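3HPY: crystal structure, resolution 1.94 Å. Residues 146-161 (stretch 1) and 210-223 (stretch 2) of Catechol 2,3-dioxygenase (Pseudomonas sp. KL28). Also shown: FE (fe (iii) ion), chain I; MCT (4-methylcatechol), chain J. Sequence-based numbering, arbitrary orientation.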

# COMPACT_ATOMS: atom_id res chain seq x y z
N GLY C 146 -6.65 -9.91 15.00
CA GLY C 146 -7.13 -10.72 13.90
C GLY C 146 -7.26 -9.82 12.68
O GLY C 146 -6.67 -8.75 12.64
N ILE C 147 -8.03 -10.26 11.69
CA ILE C 147 -8.22 -9.48 10.47
C ILE C 147 -8.81 -8.11 10.82
O ILE C 147 -8.40 -7.07 10.28
CB ILE C 147 -9.14 -10.24 9.51
CG1 ILE C 147 -8.53 -11.62 9.24
CG2 ILE C 147 -9.30 -9.47 8.20
CD1 ILE C 147 -9.38 -12.53 8.37
N ALA C 148 -9.79 -8.12 11.72
CA ALA C 148 -10.46 -6.93 12.23
C ALA C 148 -11.04 -5.99 11.17
O ALA C 148 -10.57 -4.87 11.00
CB ALA C 148 -9.50 -6.16 13.14
N PRO C 149 -12.10 -6.42 10.47
CA PRO C 149 -12.69 -5.55 9.44
C PRO C 149 -13.34 -4.30 10.03
O PRO C 149 -13.55 -4.22 11.25
CB PRO C 149 -13.68 -6.48 8.75
CG PRO C 149 -14.15 -7.35 9.89
CD PRO C 149 -12.86 -7.68 10.61
N ILE C 150 -13.67 -3.35 9.16
CA ILE C 150 -14.25 -2.06 9.55
C ILE C 150 -15.78 -1.98 9.58
O ILE C 150 -16.34 -1.20 10.34
CB ILE C 150 -13.70 -0.93 8.64
CG1 ILE C 150 -12.26 -0.61 9.03
CG2 ILE C 150 -14.55 0.32 8.76
CD1 ILE C 150 -11.27 -1.74 8.77
N GLN C 151 -16.46 -2.75 8.73
CA GLN C 151 -17.92 -2.75 8.72
C GLN C 151 -18.49 -3.94 7.95
O GLN C 151 -17.79 -4.55 7.15
CB GLN C 151 -18.48 -1.46 8.09
CG GLN C 151 -18.07 -1.22 6.63
CD GLN C 151 -18.82 -0.06 5.98
OE1 GLN C 151 -19.11 0.96 6.61
NE2 GLN C 151 -19.13 -0.21 4.69
N LEU C 152 -19.75 -4.26 8.22
CA LEU C 152 -20.45 -5.32 7.50
C LEU C 152 -20.79 -4.55 6.22
O LEU C 152 -21.64 -3.66 6.24
CB LEU C 152 -21.73 -5.73 8.24
CG LEU C 152 -22.74 -6.61 7.49
CD1 LEU C 152 -22.14 -8.01 7.33
CD2 LEU C 152 -24.07 -6.68 8.25
N ASP C 153 -20.10 -4.85 5.12
CA ASP C 153 -20.31 -4.13 3.87
C ASP C 153 -21.57 -4.53 3.10
O ASP C 153 -22.27 -3.67 2.56
CB ASP C 153 -19.11 -4.31 2.94
CG ASP C 153 -19.03 -3.22 1.90
OD1 ASP C 153 -18.66 -2.09 2.29
OD2 ASP C 153 -19.33 -3.50 0.72
N HIS C 154 -21.82 -5.83 3.05
CA HIS C 154 -22.96 -6.36 2.33
C HIS C 154 -22.96 -7.88 2.42
O HIS C 154 -22.24 -8.46 3.23
CB HIS C 154 -22.88 -5.99 0.85
CG HIS C 154 -21.67 -6.53 0.16
ND1 HIS C 154 -20.44 -5.91 0.23
CD2 HIS C 154 -21.50 -7.62 -0.63
CE1 HIS C 154 -19.56 -6.59 -0.49
NE2 HIS C 154 -20.18 -7.63 -1.02
N CYS C 155 -23.77 -8.49 1.57
CA CYS C 155 -23.86 -9.94 1.49
C CYS C 155 -24.36 -10.24 0.09
O CYS C 155 -24.91 -9.36 -0.58
CB CYS C 155 -24.82 -10.52 2.54
SG CYS C 155 -26.59 -10.28 2.19
N LEU C 156 -24.13 -11.46 -0.37
CA LEU C 156 -24.57 -11.85 -1.69
C LEU C 156 -25.45 -13.07 -1.51
O LEU C 156 -25.01 -14.09 -0.99
CB LEU C 156 -23.36 -12.17 -2.58
CG LEU C 156 -23.56 -12.33 -4.09
CD1 LEU C 156 -22.21 -12.40 -4.77
CD2 LEU C 156 -24.36 -13.58 -4.38
N LEU C 157 -26.71 -12.96 -1.94
CA LEU C 157 -27.66 -14.04 -1.81
C LEU C 157 -27.93 -14.73 -3.14
O LEU C 157 -27.85 -14.12 -4.20
CB LEU C 157 -29.00 -13.53 -1.26
CG LEU C 157 -29.01 -12.79 0.07
CD1 LEU C 157 -27.95 -13.34 1.01
CD2 LEU C 157 -28.80 -11.32 -0.20
N TYR C 158 -28.25 -16.02 -3.04
CA TYR C 158 -28.57 -16.84 -4.20
C TYR C 158 -29.99 -17.35 -4.05
O TYR C 158 -30.32 -18.01 -3.07
CB TYR C 158 -27.62 -18.03 -4.29
CG TYR C 158 -26.45 -17.80 -5.20
CD1 TYR C 158 -25.54 -16.77 -4.96
CD2 TYR C 158 -26.22 -18.64 -6.30
CE1 TYR C 158 -24.43 -16.58 -5.79
CE2 TYR C 158 -25.12 -18.45 -7.13
CZ TYR C 158 -24.23 -17.43 -6.87
OH TYR C 158 -23.13 -17.24 -7.67
N GLY C 159 -30.82 -17.05 -5.03
CA GLY C 159 -32.20 -17.50 -4.97
C GLY C 159 -32.86 -17.21 -6.30
O GLY C 159 -32.31 -16.45 -7.10
N PRO C 160 -34.03 -17.80 -6.56
CA PRO C 160 -34.78 -17.61 -7.81
C PRO C 160 -35.49 -16.25 -7.92
O PRO C 160 -35.64 -15.54 -6.92
CB PRO C 160 -35.77 -18.77 -7.79
CG PRO C 160 -36.03 -18.96 -6.32
CD PRO C 160 -34.64 -18.86 -5.73
N ASN C 161 -35.91 -15.92 -9.14
CA ASN C 161 -36.63 -14.68 -9.43
C ASN C 161 -35.89 -13.43 -8.97
O ASN C 161 -36.35 -12.72 -8.07
CB ASN C 161 -38.02 -14.71 -8.79
CG ASN C 161 -38.70 -16.06 -8.95
OD1 ASN C 161 -38.89 -16.54 -10.07
ND2 ASN C 161 -39.06 -16.68 -7.83
N GLU C 210 -32.20 -22.75 -6.35
CA GLU C 210 -32.48 -22.97 -4.92
C GLU C 210 -32.74 -21.63 -4.26
O GLU C 210 -32.17 -20.62 -4.66
CB GLU C 210 -31.29 -23.64 -4.25
CG GLU C 210 -31.65 -24.66 -3.18
CD GLU C 210 -32.13 -25.97 -3.79
OE1 GLU C 210 -33.23 -25.99 -4.38
OE2 GLU C 210 -31.39 -26.98 -3.67
N LYS C 211 -33.58 -21.63 -3.23
CA LYS C 211 -33.89 -20.39 -2.53
C LYS C 211 -33.34 -20.37 -1.11
O LYS C 211 -33.17 -21.43 -0.49
CB LYS C 211 -35.41 -20.16 -2.50
CG LYS C 211 -36.18 -21.17 -1.67
CD LYS C 211 -37.62 -20.72 -1.44
CE LYS C 211 -38.42 -20.66 -2.73
NZ LYS C 211 -39.75 -20.02 -2.51
N GLY C 212 -33.07 -19.17 -0.60
CA GLY C 212 -32.56 -19.02 0.75
C GLY C 212 -31.08 -19.30 0.87
O GLY C 212 -30.54 -19.39 1.98
N LYS C 213 -30.41 -19.43 -0.27
CA LYS C 213 -28.99 -19.71 -0.29
C LYS C 213 -28.14 -18.48 0.03
O LYS C 213 -28.40 -17.38 -0.44
CB LYS C 213 -28.59 -20.29 -1.65
CG LYS C 213 -29.00 -21.75 -1.84
CD LYS C 213 -28.29 -22.64 -0.82
CE LYS C 213 -28.71 -24.11 -0.91
NZ LYS C 213 -30.10 -24.33 -0.43
N LEU C 214 -27.10 -18.70 0.83
CA LEU C 214 -26.20 -17.63 1.22
C LEU C 214 -24.85 -17.84 0.56
O LEU C 214 -24.17 -18.82 0.84
CB LEU C 214 -26.04 -17.62 2.74
CG LEU C 214 -25.01 -16.70 3.41
CD1 LEU C 214 -23.68 -17.40 3.49
CD2 LEU C 214 -24.90 -15.38 2.66
N HIS C 215 -24.47 -16.94 -0.34
CA HIS C 215 -23.18 -17.07 -1.00
C HIS C 215 -22.11 -16.61 -0.01
O HIS C 215 -21.14 -17.33 0.25
CB HIS C 215 -23.09 -16.22 -2.27
CG HIS C 215 -21.89 -16.52 -3.11
ND1 HIS C 215 -21.92 -17.42 -4.16
CD2 HIS C 215 -20.61 -16.09 -3.03
CE1 HIS C 215 -20.71 -17.53 -4.68
NE2 HIS C 215 -19.90 -16.73 -4.01
N HIS C 216 -22.29 -15.42 0.55
CA HIS C 216 -21.33 -14.90 1.51
C HIS C 216 -21.74 -13.55 2.09
O HIS C 216 -22.51 -12.81 1.48
CB HIS C 216 -19.96 -14.72 0.86
CG HIS C 216 -19.89 -13.57 -0.09
ND1 HIS C 216 -20.12 -13.71 -1.44
CD2 HIS C 216 -19.60 -12.26 0.11
CE1 HIS C 216 -19.96 -12.55 -2.03
NE2 HIS C 216 -19.65 -11.65 -1.12
N CYS C 217 -21.23 -13.26 3.28
CA CYS C 217 -21.45 -11.97 3.93
C CYS C 217 -20.09 -11.29 3.74
O CYS C 217 -19.06 -11.96 3.82
CB CYS C 217 -21.74 -12.14 5.43
SG CYS C 217 -23.47 -12.53 5.83
N SER C 218 -20.08 -9.98 3.50
CA SER C 218 -18.81 -9.30 3.27
C SER C 218 -18.41 -8.24 4.28
O SER C 218 -19.25 -7.49 4.79
CB SER C 218 -18.79 -8.69 1.88
OG SER C 218 -17.56 -8.03 1.66
N PHE C 219 -17.11 -8.18 4.54
CA PHE C 219 -16.54 -7.23 5.49
C PHE C 219 -15.56 -6.29 4.81
O PHE C 219 -14.74 -6.70 3.98
CB PHE C 219 -15.86 -8.00 6.63
CG PHE C 219 -16.80 -8.87 7.42
CD1 PHE C 219 -17.18 -10.13 6.95
CD2 PHE C 219 -17.35 -8.41 8.61
CE1 PHE C 219 -18.08 -10.91 7.65
CE2 PHE C 219 -18.26 -9.19 9.33
CZ PHE C 219 -18.63 -10.44 8.85
N LEU C 220 -15.65 -5.01 5.16
CA LEU C 220 -14.80 -4.00 4.56
C LEU C 220 -13.42 -3.91 5.20
O LEU C 220 -13.30 -4.00 6.42
CB LEU C 220 -15.49 -2.63 4.63
CG LEU C 220 -14.80 -1.44 3.95
CD1 LEU C 220 -14.68 -1.70 2.46
CD2 LEU C 220 -15.61 -0.16 4.19
N LEU C 221 -12.40 -3.75 4.36
CA LEU C 221 -11.02 -3.60 4.83
C LEU C 221 -10.54 -2.20 4.43
O LEU C 221 -11.12 -1.57 3.56
CB LEU C 221 -10.11 -4.66 4.20
CG LEU C 221 -9.57 -5.73 5.15
CD1 LEU C 221 -10.71 -6.34 5.94
CD2 LEU C 221 -8.81 -6.82 4.37
N GLU C 222 -9.48 -1.74 5.08
CA GLU C 222 -8.94 -0.40 4.84
C GLU C 222 -8.10 -0.22 3.59
O GLU C 222 -8.20 0.80 2.92
CB GLU C 222 -8.11 0.05 6.05
CG GLU C 222 -8.93 0.46 7.25
CD GLU C 222 -9.34 1.92 7.19
OE1 GLU C 222 -8.61 2.77 7.75
OE2 GLU C 222 -10.37 2.23 6.56
N SER C 223 -7.25 -1.19 3.28
CA SER C 223 -6.37 -1.05 2.12
C SER C 223 -5.98 -2.38 1.51
O SER C 223 -6.24 -3.43 2.07
CB SER C 223 -5.10 -0.32 2.55
OG SER C 223 -4.31 -1.19 3.35
FE FE I . -19.03 -9.52 -1.89
C1 MCT J . -18.70 -9.78 -6.92
C2 MCT J . -19.00 -10.52 -5.76
C3 MCT J . -18.90 -9.89 -4.50
O3 MCT J . -19.17 -10.60 -3.40
C4 MCT J . -18.51 -8.53 -4.39
O4 MCT J . -18.42 -7.95 -3.16
C5 MCT J . -18.21 -7.78 -5.56
C6 MCT J . -18.31 -8.42 -6.82
C MCT J . -18.79 -10.43 -8.26

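Two neighbouring antiparallel strands can do more than hydrogen-bond: by offering small residues where the partner offers large ones, they can fit bump to hollow and still leave room for a metal. Residues 146-161 and 210-223 of this catechol 2,3-dioxygenase illustrate the principle, burying 1152 Å² between them.

The backbone supplies the frame. Ser218 N donates to His154 O at 2.7 Å, Leu156 N to His216 O at 2.8 Å, and Tyr158 N to Lys213 O at 2.9 Å. The ladder is interrupted by two beta bulges. At one, the extra residue Asp153 still gives its N to Ser218 O, 2.8 Å away; at the other, Leu156 O receives His215 N at 3.0 Å and, weakly, His216 N at 3.4 Å.

On the face shared by His154, Leu156, His216 and Ser218, shape matters most. Ser218 is small enough for the imidazole of His154 to lie against it: its CB sits 3.4 Å from the centroid of the His154 ring, over the face, in a CH-pi contact. The ring is further steadied within its own strand, where His154 ND1 donates to Asp153 OD2 at 2.7 Å. That leaves NE2 free for iron. His154 NE2 and His216 NE2 each lie 2.4 Å from FE, so the metal ties the strands together beyond the sheet itself, while O3 and O4 of 4-methylcatechol bind it at 1.9 and 2.1 Å. Leu156 fills the space beside this pair, its CB 3.5 Å from His216 CE1 and its CD2 3.6 Å from His215 CB.

The opposite face is apolar. Cys155 and Cys217 are slim enough to suit the tight pairing of their backbones, with CA atoms 4.0 Å apart; Cys155 CB packs 4.1 Å from Cys217 SG. Further along, Leu157 CD1 meets Leu214 CD2 at 4.0 Å.

At one end, Pro149 presses its CB to 3.4 Å from Phe219 CB, and Leu221 CD1 reaches back to 4.1 Å from both Pro149 CB and Ile147 CG2. Ile150 adds a bump of its own, CD1 resting 3.6 Å from Glu222 CG, while its N donates to Leu220 O at 2.8 Å.

At the other end, the Tyr158 and His215 rings run nearly parallel but slid apart, their centroids 4.9 Å from each other. Beyond them, Gly159 has no CB, which Pro160 CD would crowd from 3.3 Å; its CA lies 3.1 Å from Glu210 O in a CA-H...O contact, and Pro160 CD settles 3.2 Å from that same Glu210 O.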